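Local coordinates for De novo designed switch protein caging a hemagglutinin binder (sCageHA267_1S) (Synthetic construct, PDB 7CBC) that cages a hemagglutinin-binding module on a designed helical bundle, probably serving as the switch of a modular biosensor, at residues D49-R52 / I53-I57; A136-L139 / L140-Y144; G300-E303 / D304-R307; V310-L313 / R314-G318. All blocks are in the same frame, centred on the assembly; numbering follows the deposited sequence.

Contact 1 (D49-R52 / I53-I57); sequences DPKR and IRDEI
This is a local contact in the first turns of helix 50-93: Ile-53, Arg-54, Asp-55 and Glu-56 fold back onto the four residues before them at the outer end of the designed bundle. Asp-49 is the N-cap. Its OD1 accepts a weak bond from Lys-51 N at 3.3 Å, and its carbonyl O takes the N-H of Ile-53 at 3.1 Å. Pro-50 suits the first helical position, where no N-H is needed for a helical bond. Ile-53 has CG1 wedged between its own backbone N and carbonyl carbon (chi1 58°), which lays CG1 against Pro-50 O at 3.2 Å, while CG2 rests on Asp-49 O; the side chain also meets Val-141 of helix 99-142. Cut back to alanine, Ile-53 would probably uncover the Asp-49 and Pro-50 carbonyls and leave a gap beside Val-141. Lys-51 and Asp-55, one turn apart, cross obliquely, and NZ reaches OD2 at 3.8 Å, a long salt bridge. The ammonium probably also offsets the approach of that same OD2 to Lys-51 O, a fellow acceptor 3.1 Å away. Arg-52 and Glu-56 run side by side, but OE2 of Glu-56 stands well out of the Arg-52 guanidinium plane, 4.1 Å from NE, so no N-H points at it and only charge attraction is left. Arg-54 sends its guanidinium to Glu-138 of helix 99-142. The contact thus joins an acidic cap, which should suit the partial positive charge of a helix start, to one long salt bridge, a looser pairing of opposite charges and an apolar residue facing the bundle.

Contact 2 (A136-L139 / L140-Y144); sequences AVEL and LVKLY
Ala-136 O and Val-137 O accept from Leu-140 N at 2.8 Å and from Val-141 N at 3.0 Å, regular helical bonds near the end of helix 99-142. Two residues on, at Leu-139, the pattern slackens: Leu-139 O receives weak bonds from both Lys-142 N and Leu-143 N, each at 3.4 Å, and Leu-143 then turns the chain out of the helix with an extended psi of 147°. Lys-142 doubles back along its own helix. Its chain kinks at the last torsion (chi4 -31°), bringing NZ to Glu-138 O at 2.9 Å from above the carbonyl plane, 44° out of it. Glu-138 runs alongside, yet its carboxylate pairs with Arg-54 of helix 50-93 instead. On the apolar faces, Val-137 CG1 meets Val-141 CG1 at 4.3 Å, where both valines also pack on helix 3-46, and Leu-139 CG meets Leu-143 CD1 at 4.1 Å. Leu-140 packs on Ile-149 and Leu-153 of helix 146-190, so branched aliphatic residues fill the sides that face other helices. A lysine suits this C-terminal turn, since its ammonium bonds a carbonyl there and its positive charge would probably ease the partial negative charge of the helix end.

Contact 3 (G300-E303 / D304-R307); sequences GCSE and DEAR
Ser-302 and Glu-305 grip each other in both directions, each side chain bonding the other's backbone N-H. Ser-302 OG accepts from Glu-305 N at 2.8 Å, and Glu-305 OE1 accepts from Ser-302 N at 2.9 Å along a nearly straight line (166°). OE1 uses its anti lone pair, the one turned from the other carboxylate oxygen, which is the less common choice. The serine places OG between its own N and carbonyl carbon (chi1 65°), within range of the first turn; from there OG also gives OE1 a weak bond at 3.4 Å. Two regular helical bonds follow: Ala-306 N to Ser-302 O and Arg-307 N to Glu-303 O, both 3.1 Å. Small Ala-306 is buried, its CB 4.5 Å from Cys-301 CB, and both side chains touch Leu-296 of helix 289-298. Cys-301 is tied through SG to Cys-275, a disulfide that fixes this loop to helix 274-284. Gly-300, with its positive phi of 66°, is the C-prime residue of a Schellman motif closing helix 289-298. The whole is a tight helix-to-helix connection: a Schellman ending followed at once by a capping box that starts helix 303-315.

Contact 4 (V310-L313 / R314-G318); sequences VEYL and RSRPG
Val-310 begins the final turns of helix 303-315, its O accepting from Arg-314 N at 3.1 Å. That carbonyl oxygen also lies over one face of the Arg-314 guanidinium, while the valine side chain packs on Ile-292 and Lys-293 of helix 289-298. Glu-311 O takes Ser-315 N at 2.8 Å and is brushed by Arg-314 CG at 3.1 Å; the two charged ends go separate ways, Glu-311 to Arg-307 and Arg-314 to Glu-289. Tyr-312 has two partners in the last residues. Its O receives the Ser-315 hydroxyl, OG to O 2.8 Å, from well off the carbonyl direction (C=O...OG angle 109°), and a weak bond from Arg-316 N. With CG anti to the backbone N (chi1 168°), the ring runs alongside Arg-316: CD of the arginine touches CE1 at 3.6 Å, and NH1 reaches the phenol OH at 2.6 Å in a weak, bent bond (124°), the guanidinium plane perpendicular to the ring. With alanine in place of Tyr-312, the Arg-316 chain would probably lose both its apolar rest and the partner of NH1, and be freer to swing. Leu-313 turns instead to Ala-279 and Ala-283 of helix 274-284, a branched aliphatic chain against small neighbours. Thus the Ser-315 hydroxyl and, weakly, the Arg-316 backbone N-H share the Tyr-312 carbonyl, while the guanidinium charge would probably suit the partly negative helix end.

The four contacts form two pairs. Contacts 1 and 2 lie side by side, centres 12 Å apart, on consecutive helices at one end of the bundle; Arg-54 NH2 meets Glu-138 OE2 at 2.6 Å in a salt bridge, and Ile-57 CD1 packs on Val-137 CG1 at 4.0 Å. One sits at a helix start, the other at a helix end. Contacts 3 and 4 are the opening and closing turns of helix 303-315, centres 15 Å apart, in the disulfide-linked region that is probably the caged hemagglutinin binder. The centres of contacts 1 and 4 are 60 Å apart, across the chain's centre; the nearest atoms of the two pairs are about 37 Å apart, so they do not touch.

Contact 1 (D49-R52 / I53-I57)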
ATOM      1  N   ASP A  49     -18.707 -34.266  -1.194  1.00 57.84           N
ATOM      2  CA  ASP A  49     -18.347 -34.908   0.065  1.00 62.27           C
ATOM      3  C   ASP A  49     -18.423 -33.904   1.225  1.00 62.15           C
ATOM      4  O   ASP A  49     -17.712 -32.873   1.194  1.00 63.65           O
ATOM      5  CB  ASP A  49     -16.919 -35.445  -0.086  1.00 59.00           C
ATOM      6  CG  ASP A  49     -16.559 -36.509   0.938  1.00 61.87           C
ATOM      7  OD1 ASP A  49     -17.212 -36.589   2.011  1.00 64.33           O
ATOM      8  OD2 ASP A  49     -15.617 -37.276   0.674  1.00 62.81           O
ATOM      9  N   PRO A  50     -19.277 -34.149   2.231  1.00 63.43           N
ATOM     10  CA  PRO A  50     -19.374 -33.191   3.350  1.00 60.56           C
ATOM     11  C   PRO A  50     -18.143 -33.182   4.240  1.00 64.91           C
ATOM     12  O   PRO A  50     -17.747 -32.108   4.723  1.00 63.99           O
ATOM     13  CB  PRO A  50     -20.612 -33.677   4.101  1.00 64.00           C
ATOM     14  CG  PRO A  50     -20.815 -35.083   3.708  1.00 61.56           C
ATOM     15  CD  PRO A  50     -20.135 -35.347   2.404  1.00 64.48           C
ATOM     16  N   LYS A  51     -17.541 -34.361   4.489  1.00 66.50           N
ATOM     17  CA  LYS A  51     -16.333 -34.438   5.309  1.00 62.38           C
ATOM     18  C   LYS A  51     -15.157 -33.751   4.633  1.00 62.08           C
ATOM     19  O   LYS A  51     -14.301 -33.160   5.306  1.00 64.66           O
ATOM     20  CB  LYS A  51     -16.001 -35.902   5.589  1.00 67.44           C
ATOM     21  CG  LYS A  51     -14.868 -36.142   6.573  1.00 69.71           C
ATOM     22  CD  LYS A  51     -15.286 -35.729   7.973  1.00 70.80           C
ATOM     23  CE  LYS A  51     -14.346 -36.316   8.997  1.00 65.32           C
ATOM     24  NZ  LYS A  51     -12.944 -36.166   8.536  1.00 56.80           N
ATOM     25  N   ARG A  52     -15.098 -33.821   3.308  1.00 59.34           N
ATOM     26  CA  ARG A  52     -13.965 -33.272   2.581  1.00 54.83           C
ATOM     27  C   ARG A  52     -14.047 -31.756   2.477  1.00 58.87           C
ATOM     28  O   ARG A  52     -13.049 -31.064   2.698  1.00 59.46           O
ATOM     29  CB  ARG A  52     -13.892 -33.900   1.192  1.00 56.07           C
ATOM     30  CG  ARG A  52     -12.822 -33.316   0.311  1.00 63.17           C
ATOM     31  CD  ARG A  52     -12.513 -34.222  -0.856  1.00 60.67           C
ATOM     32  NE  ARG A  52     -12.337 -33.435  -2.070  1.00 66.09           N
ATOM     33  CZ  ARG A  52     -12.041 -33.947  -3.260  1.00 66.45           C
ATOM     34  NH1 ARG A  52     -11.875 -35.257  -3.395  1.00 63.53           N
ATOM     35  NH2 ARG A  52     -11.902 -33.145  -4.312  1.00 66.69           N
ATOM     36  N   ILE A  53     -15.226 -31.223   2.151  1.00 56.31           N
ATOM     37  CA  ILE A  53     -15.360 -29.781   1.987  1.00 54.39           C
ATOM     38  C   ILE A  53     -15.041 -29.055   3.284  1.00 54.93           C
ATOM     39  O   ILE A  53     -14.450 -27.970   3.265  1.00 55.42           O
ATOM     40  CB  ILE A  53     -16.765 -29.429   1.465  1.00 59.12           C
ATOM     41  CG1 ILE A  53     -17.846 -29.939   2.427  1.00 57.51           C
ATOM     42  CG2 ILE A  53     -16.956 -29.987   0.054  1.00 58.42           C
ATOM     43  CD1 ILE A  53     -19.219 -29.338   2.192  1.00 53.05           C
ATOM     44  N   ARG A  54     -15.393 -29.636   4.430  1.00 53.51           N
ATOM     45  CA  ARG A  54     -15.046 -28.980   5.685  1.00 55.27           C
ATOM     46  C   ARG A  54     -13.540 -28.980   5.916  1.00 55.11           C
ATOM     47  O   ARG A  54     -13.016 -28.052   6.541  1.00 56.33           O
ATOM     48  CB  ARG A  54     -15.766 -29.641   6.856  1.00 56.61           C
ATOM     49  CG  ARG A  54     -17.281 -29.748   6.680  1.00 65.42           C
ATOM     50  CD  ARG A  54     -17.935 -28.411   6.316  1.00 65.45           C
ATOM     51  NE  ARG A  54     -17.772 -27.401   7.363  1.00 63.46           N
ATOM     52  CZ  ARG A  54     -17.091 -26.270   7.217  1.00 58.95           C
ATOM     53  NH1 ARG A  54     -16.508 -25.989   6.060  1.00 58.73           N
ATOM     54  NH2 ARG A  54     -16.998 -25.416   8.227  1.00 59.20           N
ATOM     55  N   ASP A  55     -12.832 -29.994   5.405  1.00 57.12           N
ATOM     56  CA  ASP A  55     -11.382 -30.068   5.565  1.00 53.38           C
ATOM     57  C   ASP A  55     -10.671 -29.060   4.672  1.00 51.33           C
ATOM     58  O   ASP A  55      -9.668 -28.459   5.077  1.00 47.89           O
ATOM     59  CB  ASP A  55     -10.886 -31.484   5.247  1.00 56.18           C
ATOM     60  CG  ASP A  55     -11.061 -32.448   6.411  1.00 58.98           C
ATOM     61  OD1 ASP A  55     -10.892 -32.010   7.572  1.00 59.92           O
ATOM     62  OD2 ASP A  55     -11.354 -33.644   6.160  1.00 64.46           O
ATOM     63  N   GLU A  56     -11.163 -28.878   3.444  1.00 49.33           N
ATOM     64  CA  GLU A  56     -10.508 -27.952   2.532  1.00 51.04           C
ATOM     65  C   GLU A  56     -10.847 -26.509   2.882  1.00 49.73           C
ATOM     66  O   GLU A  56     -10.018 -25.613   2.697  1.00 44.44           O
ATOM     67  CB  GLU A  56     -10.888 -28.272   1.090  1.00 50.00           C
ATOM     68  CG  GLU A  56     -10.533 -29.688   0.680  1.00 54.16           C
ATOM     69  CD  GLU A  56      -9.437 -29.723  -0.375  1.00 64.64           C
ATOM     70  OE1 GLU A  56      -8.608 -28.787  -0.378  1.00 57.04           O
ATOM     71  OE2 GLU A  56      -9.405 -30.691  -1.164  1.00 62.49           O
ATOM     72  N   ILE A  57     -12.059 -26.263   3.384  1.00 45.49           N
ATOM     73  CA  ILE A  57     -12.381 -24.944   3.922  1.00 47.92           C
ATOM     74  C   ILE A  57     -11.453 -24.606   5.085  1.00 49.72           C
ATOM     75  O   ILE A  57     -10.860 -23.522   5.131  1.00 39.54           O
ATOM     76  CB  ILE A  57     -13.860 -24.873   4.337  1.00 46.71           C
ATOM     77  CG1 ILE A  57     -14.765 -24.840   3.100  1.00 50.39           C
ATOM     78  CG2 ILE A  57     -14.123 -23.653   5.218  1.00 47.33           C
ATOM     79  CD1 ILE A  57     -14.867 -23.498   2.450  1.00 42.06           C
TER

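Contact 2 (A136-L139 / L140-Y144)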
ATOM      1  N   ALA A 136     -18.630 -17.320   2.439  1.00 34.16           N
ATOM      2  CA  ALA A 136     -19.549 -17.342   1.308  1.00 35.60           C
ATOM      3  C   ALA A 136     -19.494 -18.678   0.575  1.00 39.38           C
ATOM      4  O   ALA A 136     -20.536 -19.274   0.276  1.00 33.45           O
ATOM      5  CB  ALA A 136     -19.235 -16.189   0.352  1.00 38.58           C
ATOM      6  N   VAL A 137     -18.289 -19.158   0.265  1.00 36.11           N
ATOM      7  CA  VAL A 137     -18.154 -20.455  -0.393  1.00 37.89           C
ATOM      8  C   VAL A 137     -18.720 -21.558   0.496  1.00 41.95           C
ATOM      9  O   VAL A 137     -19.506 -22.409   0.050  1.00 35.55           O
ATOM     10  CB  VAL A 137     -16.683 -20.723  -0.756  1.00 38.16           C
ATOM     11  CG1 VAL A 137     -16.463 -22.207  -1.019  1.00 33.28           C
ATOM     12  CG2 VAL A 137     -16.274 -19.894  -1.960  1.00 29.62           C
ATOM     13  N   GLU A 138     -18.332 -21.538   1.774  1.00 35.86           N
ATOM     14  CA  GLU A 138     -18.779 -22.521   2.757  1.00 40.16           C
ATOM     15  C   GLU A 138     -20.301 -22.629   2.799  1.00 45.21           C
ATOM     16  O   GLU A 138     -20.859 -23.736   2.811  1.00 49.67           O
ATOM     17  CB  GLU A 138     -18.208 -22.111   4.114  1.00 44.37           C
ATOM     18  CG  GLU A 138     -18.339 -23.065   5.267  1.00 49.93           C
ATOM     19  CD  GLU A 138     -17.604 -22.520   6.489  1.00 52.31           C
ATOM     20  OE1 GLU A 138     -17.942 -21.405   6.937  1.00 51.92           O
ATOM     21  OE2 GLU A 138     -16.677 -23.186   6.995  1.00 55.11           O
ATOM     22  N   LEU A 139     -20.994 -21.491   2.805  1.00 41.81           N
ATOM     23  CA  LEU A 139     -22.448 -21.511   2.825  1.00 41.43           C
ATOM     24  C   LEU A 139     -23.030 -21.843   1.457  1.00 45.59           C
ATOM     25  O   LEU A 139     -24.099 -22.458   1.377  1.00 45.24           O
ATOM     26  CB  LEU A 139     -22.974 -20.168   3.313  1.00 39.00           C
ATOM     27  CG  LEU A 139     -24.380 -20.144   3.897  1.00 46.69           C
ATOM     28  CD1 LEU A 139     -24.345 -20.586   5.355  1.00 47.52           C
ATOM     29  CD2 LEU A 139     -24.963 -18.747   3.764  1.00 48.50           C
ATOM     30  N   LEU A 140     -22.342 -21.474   0.373  1.00 40.51           N
ATOM     31  CA  LEU A 140     -22.893 -21.744  -0.952  1.00 42.26           C
ATOM     32  C   LEU A 140     -22.883 -23.232  -1.288  1.00 46.07           C
ATOM     33  O   LEU A 140     -23.766 -23.703  -2.017  1.00 48.45           O
ATOM     34  CB  LEU A 140     -22.140 -20.945  -2.022  1.00 38.67           C
ATOM     35  CG  LEU A 140     -22.594 -19.478  -2.143  1.00 39.95           C
ATOM     36  CD1 LEU A 140     -21.746 -18.697  -3.144  1.00 43.79           C
ATOM     37  CD2 LEU A 140     -24.069 -19.363  -2.490  1.00 40.88           C
ATOM     38  N   VAL A 141     -21.917 -23.994  -0.771  1.00 42.79           N
ATOM     39  CA  VAL A 141     -21.855 -25.404  -1.150  1.00 48.00           C
ATOM     40  C   VAL A 141     -22.965 -26.217  -0.480  1.00 49.26           C
ATOM     41  O   VAL A 141     -23.368 -27.267  -1.000  1.00 53.96           O
ATOM     42  CB  VAL A 141     -20.462 -25.989  -0.846  1.00 42.29           C
ATOM     43  CG1 VAL A 141     -19.410 -25.299  -1.683  1.00 41.08           C
ATOM     44  CG2 VAL A 141     -20.143 -25.871   0.627  1.00 46.67           C
ATOM     45  N   LYS A 142     -23.475 -25.764   0.673  1.00 50.05           N
ATOM     46  CA  LYS A 142     -24.556 -26.470   1.355  1.00 49.23           C
ATOM     47  C   LYS A 142     -25.937 -26.109   0.821  1.00 49.95           C
ATOM     48  O   LYS A 142     -26.885 -26.870   1.031  1.00 56.46           O
ATOM     49  CB  LYS A 142     -24.541 -26.179   2.862  1.00 50.56           C
ATOM     50  CG  LYS A 142     -23.170 -26.030   3.483  1.00 53.79           C
ATOM     51  CD  LYS A 142     -23.258 -26.060   5.011  1.00 58.92           C
ATOM     52  CE  LYS A 142     -21.968 -25.538   5.654  1.00 55.30           C
ATOM     53  NZ  LYS A 142     -20.766 -25.822   4.815  1.00 52.18           N
ATOM     54  N   LEU A 143     -26.086 -24.966   0.165  1.00 49.79           N
ATOM     55  CA  LEU A 143     -27.391 -24.504  -0.283  1.00 51.46           C
ATOM     56  C   LEU A 143     -27.631 -24.920  -1.727  1.00 49.42           C
ATOM     57  O   LEU A 143     -26.696 -24.989  -2.530  1.00 46.10           O
ATOM     58  CB  LEU A 143     -27.514 -22.981  -0.149  1.00 46.13           C
ATOM     59  CG  LEU A 143     -27.272 -22.398   1.243  1.00 49.30           C
ATOM     60  CD1 LEU A 143     -27.363 -20.873   1.214  1.00 41.45           C
ATOM     61  CD2 LEU A 143     -28.221 -22.986   2.277  1.00 47.35           C
ATOM     62  N   TYR A 144     -28.890 -25.203  -2.046  1.00 51.67           N
ATOM     63  CA  TYR A 144     -29.309 -25.532  -3.400  1.00 49.51           C
ATOM     64  C   TYR A 144     -30.422 -24.637  -3.913  1.00 48.86           C
ATOM     65  O   TYR A 144     -30.531 -24.454  -5.131  1.00 50.32           O
ATOM     66  CB  TYR A 144     -29.776 -26.996  -3.479  1.00 51.28           C
ATOM     67  CG  TYR A 144     -30.868 -27.327  -2.486  1.00 55.74           C
ATOM     68  CD1 TYR A 144     -30.557 -27.745  -1.194  1.00 58.98           C
ATOM     69  CD2 TYR A 144     -32.213 -27.217  -2.836  1.00 57.16           C
ATOM     70  CE1 TYR A 144     -31.557 -28.051  -0.280  1.00 57.57           C
ATOM     71  CE2 TYR A 144     -33.215 -27.513  -1.931  1.00 58.15           C
ATOM     72  CZ  TYR A 144     -32.882 -27.929  -0.656  1.00 62.85           C
ATOM     73  OH  TYR A 144     -33.886 -28.228   0.239  1.00 72.03           O
TER

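Contact 3 (G300-E303 / D304-R307)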
ATOM      1  N   GLY A 300      17.526   3.104  -0.995  1.00 35.68           N
ATOM      2  CA  GLY A 300      17.176   1.805  -1.546  1.00 36.23           C
ATOM      3  C   GLY A 300      16.970   1.739  -3.043  1.00 37.46           C
ATOM      4  O   GLY A 300      16.410   0.750  -3.526  1.00 38.42           O
ATOM      5  N   CYS A 301      17.375   2.755  -3.800  1.00 36.89           N
ATOM      6  CA  CYS A 301      17.369   2.621  -5.251  1.00 40.50           C
ATOM      7  C   CYS A 301      18.499   1.690  -5.661  1.00 40.84           C
ATOM      8  O   CYS A 301      19.595   1.739  -5.097  1.00 35.72           O
ATOM      9  CB  CYS A 301      17.524   3.985  -5.951  1.00 39.37           C
ATOM     10  SG  CYS A 301      16.135   5.151  -5.699  1.00 37.26           S
ATOM     11  N   SER A 302      18.222   0.823  -6.633  1.00 40.39           N
ATOM     12  CA  SER A 302      19.268   0.000  -7.227  1.00 43.30           C
ATOM     13  C   SER A 302      20.318   0.888  -7.886  1.00 48.56           C
ATOM     14  O   SER A 302      20.162   2.116  -7.946  1.00 45.41           O
ATOM     15  CB  SER A 302      18.676  -0.955  -8.267  1.00 44.77           C
ATOM     16  OG  SER A 302      18.137  -0.228  -9.364  1.00 42.07           O
ATOM     17  N   GLU A 303      21.388   0.285  -8.402  1.00 50.67           N
ATOM     18  CA  GLU A 303      22.297   1.062  -9.235  1.00 51.30           C
ATOM     19  C   GLU A 303      21.672   1.363 -10.588  1.00 50.06           C
ATOM     20  O   GLU A 303      21.930   2.422 -11.167  1.00 50.86           O
ATOM     21  CB  GLU A 303      23.616   0.319  -9.401  1.00 59.39           C
ATOM     22  CG  GLU A 303      24.786   1.222  -9.670  1.00 60.76           C
ATOM     23  CD  GLU A 303      26.085   0.588  -9.238  1.00 71.78           C
ATOM     24  OE1 GLU A 303      26.787   1.185  -8.388  1.00 78.08           O
ATOM     25  OE2 GLU A 303      26.394  -0.514  -9.741  1.00 73.24           O
ATOM     26  N   ASP A 304      20.849   0.442 -11.098  1.00 53.99           N
ATOM     27  CA  ASP A 304      20.097   0.688 -12.325  1.00 53.33           C
ATOM     28  C   ASP A 304      19.214   1.917 -12.187  1.00 46.90           C
ATOM     29  O   ASP A 304      19.147   2.755 -13.093  1.00 45.74           O
ATOM     30  CB  ASP A 304      19.230  -0.525 -12.660  1.00 52.55           C
ATOM     31  CG  ASP A 304      19.926  -1.518 -13.567  1.00 61.53           C
ATOM     32  OD1 ASP A 304      20.979  -1.173 -14.146  1.00 61.48           O
ATOM     33  OD2 ASP A 304      19.392  -2.638 -13.714  1.00 64.52           O
ATOM     34  N   GLU A 305      18.499   2.014 -11.068  1.00 44.90           N
ATOM     35  CA  GLU A 305      17.507   3.065 -10.901  1.00 44.64           C
ATOM     36  C   GLU A 305      18.179   4.415 -10.671  1.00 42.40           C
ATOM     37  O   GLU A 305      17.768   5.422 -11.256  1.00 40.78           O
ATOM     38  CB  GLU A 305      16.567   2.714  -9.742  1.00 38.60           C
ATOM     39  CG  GLU A 305      15.539   1.616 -10.039  1.00 46.91           C
ATOM     40  CD  GLU A 305      14.842   1.087  -8.783  1.00 44.35           C
ATOM     41  OE1 GLU A 305      15.491   1.010  -7.718  1.00 44.24           O
ATOM     42  OE2 GLU A 305      13.640   0.745  -8.859  1.00 47.84           O
ATOM     43  N   ALA A 306      19.218   4.451  -9.830  1.00 41.39           N
ATOM     44  CA  ALA A 306      19.896   5.712  -9.538  1.00 41.32           C
ATOM     45  C   ALA A 306      20.568   6.275 -10.785  1.00 44.23           C
ATOM     46  O   ALA A 306      20.351   7.435 -11.144  1.00 48.44           O
ATOM     47  CB  ALA A 306      20.915   5.522  -8.413  1.00 37.00           C
ATOM     48  N   ARG A 307      21.388   5.462 -11.460  1.00 49.61           N
ATOM     49  CA  ARG A 307      21.985   5.887 -12.725  1.00 49.92           C
ATOM     50  C   ARG A 307      20.917   6.379 -13.693  1.00 46.83           C
ATOM     51  O   ARG A 307      21.090   7.406 -14.356  1.00 45.65           O
ATOM     52  CB  ARG A 307      22.806   4.737 -13.328  1.00 56.29           C
ATOM     53  CG  ARG A 307      23.012   4.778 -14.844  1.00 58.19           C
ATOM     54  CD  ARG A 307      21.989   3.885 -15.563  1.00 58.44           C
ATOM     55  NE  ARG A 307      21.778   4.281 -16.957  1.00 60.61           N
ATOM     56  CZ  ARG A 307      20.705   3.951 -17.672  1.00 55.01           C
ATOM     57  NH1 ARG A 307      19.738   3.229 -17.122  1.00 61.95           N
ATOM     58  NH2 ARG A 307      20.592   4.357 -18.931  1.00 57.74           N
TER

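Contact 4 (V310-L313 / R314-G318)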
ATOM      1  N   VAL A 310      19.624   9.986 -12.529  1.00 41.86           N
ATOM      2  CA  VAL A 310      20.523  11.107 -12.801  1.00 45.09           C
ATOM      3  C   VAL A 310      20.674  11.322 -14.305  1.00 46.49           C
ATOM      4  O   VAL A 310      20.622  12.460 -14.786  1.00 45.63           O
ATOM      5  CB  VAL A 310      21.884  10.903 -12.106  1.00 44.10           C
ATOM      6  CG1 VAL A 310      21.711  10.971 -10.608  1.00 43.55           C
ATOM      7  CG2 VAL A 310      22.513   9.578 -12.495  1.00 48.63           C
ATOM      8  N   GLU A 311      20.849  10.237 -15.072  1.00 47.06           N
ATOM      9  CA  GLU A 311      20.798  10.342 -16.527  1.00 46.55           C
ATOM     10  C   GLU A 311      19.487  10.969 -16.986  1.00 49.60           C
ATOM     11  O   GLU A 311      19.471  11.713 -17.974  1.00 49.57           O
ATOM     12  CB  GLU A 311      20.991   8.962 -17.170  1.00 46.72           C
ATOM     13  CG  GLU A 311      22.450   8.508 -17.239  1.00 48.91           C
ATOM     14  CD  GLU A 311      22.627   7.127 -17.863  1.00 58.05           C
ATOM     15  OE1 GLU A 311      23.732   6.547 -17.741  1.00 56.81           O
ATOM     16  OE2 GLU A 311      21.663   6.614 -18.478  1.00 58.19           O
ATOM     17  N   TYR A 312      18.387  10.697 -16.271  1.00 50.03           N
ATOM     18  CA  TYR A 312      17.094  11.288 -16.614  1.00 47.26           C
ATOM     19  C   TYR A 312      17.086  12.796 -16.385  1.00 44.69           C
ATOM     20  O   TYR A 312      16.495  13.539 -17.176  1.00 46.92           O
ATOM     21  CB  TYR A 312      15.974  10.616 -15.815  1.00 44.62           C
ATOM     22  CG  TYR A 312      14.647  11.337 -15.888  1.00 45.54           C
ATOM     23  CD1 TYR A 312      13.808  11.167 -16.973  1.00 48.66           C
ATOM     24  CD2 TYR A 312      14.234  12.188 -14.870  1.00 47.84           C
ATOM     25  CE1 TYR A 312      12.586  11.822 -17.046  1.00 51.31           C
ATOM     26  CE2 TYR A 312      13.014  12.849 -14.936  1.00 47.30           C
ATOM     27  CZ  TYR A 312      12.196  12.662 -16.028  1.00 49.89           C
ATOM     28  OH  TYR A 312      10.983  13.311 -16.107  1.00 51.69           O
ATOM     29  N   LEU A 313      17.717  13.269 -15.306  1.00 48.58           N
ATOM     30  CA  LEU A 313      17.786  14.715 -15.076  1.00 47.00           C
ATOM     31  C   LEU A 313      18.567  15.411 -16.184  1.00 45.13           C
ATOM     32  O   LEU A 313      18.178  16.494 -16.644  1.00 41.83           O
ATOM     33  CB  LEU A 313      18.417  15.022 -13.714  1.00 46.23           C
ATOM     34  CG  LEU A 313      17.640  14.677 -12.433  1.00 45.28           C
ATOM     35  CD1 LEU A 313      18.482  15.008 -11.197  1.00 41.19           C
ATOM     36  CD2 LEU A 313      16.302  15.400 -12.380  1.00 40.61           C
ATOM     37  N   ARG A 314      19.675  14.807 -16.625  1.00 45.20           N
ATOM     38  CA  ARG A 314      20.479  15.410 -17.684  1.00 46.92           C
ATOM     39  C   ARG A 314      19.876  15.210 -19.071  1.00 46.41           C
ATOM     40  O   ARG A 314      20.176  16.000 -19.973  1.00 42.65           O
ATOM     41  CB  ARG A 314      21.905  14.850 -17.652  1.00 47.29           C
ATOM     42  CG  ARG A 314      22.022  13.456 -18.190  1.00 47.57           C
ATOM     43  CD  ARG A 314      23.454  13.063 -18.479  1.00 48.64           C
ATOM     44  NE  ARG A 314      24.084  12.426 -17.329  1.00 51.99           N
ATOM     45  CZ  ARG A 314      24.932  13.036 -16.508  1.00 57.78           C
ATOM     46  NH1 ARG A 314      25.266  14.306 -16.719  1.00 58.70           N
ATOM     47  NH2 ARG A 314      25.457  12.374 -15.484  1.00 59.85           N
ATOM     48  N   SER A 315      19.035  14.181 -19.261  1.00 45.50           N
ATOM     49  CA  SER A 315      18.367  13.967 -20.544  1.00 44.61           C
ATOM     50  C   SER A 315      17.309  15.026 -20.822  1.00 43.63           C
ATOM     51  O   SER A 315      16.955  15.246 -21.986  1.00 46.10           O
ATOM     52  CB  SER A 315      17.736  12.563 -20.600  1.00 48.24           C
ATOM     53  OG  SER A 315      16.611  12.417 -19.737  1.00 44.22           O
ATOM     54  N   ARG A 316      16.804  15.689 -19.784  1.00 43.48           N
ATOM     55  CA  ARG A 316      15.885  16.816 -19.924  1.00 43.70           C
ATOM     56  C   ARG A 316      16.540  18.052 -19.312  1.00 45.44           C
ATOM     57  O   ARG A 316      16.447  18.284 -18.096  1.00 46.25           O
ATOM     58  CB  ARG A 316      14.545  16.503 -19.264  1.00 45.05           C
ATOM     59  CG  ARG A 316      13.938  15.144 -19.641  1.00 47.63           C
ATOM     60  CD  ARG A 316      12.651  14.881 -18.856  1.00 48.09           C
ATOM     61  NE  ARG A 316      11.680  15.965 -19.011  1.00 51.97           N
ATOM     62  CZ  ARG A 316      10.411  15.915 -18.601  1.00 51.30           C
ATOM     63  NH1 ARG A 316       9.935  14.824 -18.008  1.00 51.15           N
ATOM     64  NH2 ARG A 316       9.607  16.959 -18.798  1.00 43.22           N
ATOM     65  N   PRO A 317      17.234  18.861 -20.106  1.00 40.75           N
ATOM     66  CA  PRO A 317      17.725  20.144 -19.584  1.00 46.91           C
ATOM     67  C   PRO A 317      16.573  21.005 -19.078  1.00 46.59           C
ATOM     68  O   PRO A 317      15.452  20.952 -19.595  1.00 48.32           O
ATOM     69  CB  PRO A 317      18.423  20.782 -20.793  1.00 40.77           C
ATOM     70  CG  PRO A 317      18.823  19.627 -21.657  1.00 43.12           C
ATOM     71  CD  PRO A 317      17.737  18.576 -21.461  1.00 43.28           C
ATOM     72  N   GLY A 318      16.855  21.786 -18.033  1.00 45.58           N
ATOM     73  CA  GLY A 318      15.876  22.656 -17.422  1.00 43.34           C
ATOM     74  C   GLY A 318      15.217  22.104 -16.174  1.00 46.98           C
ATOM     75  O   GLY A 318      14.580  22.870 -15.438  1.00 44.49           O
TER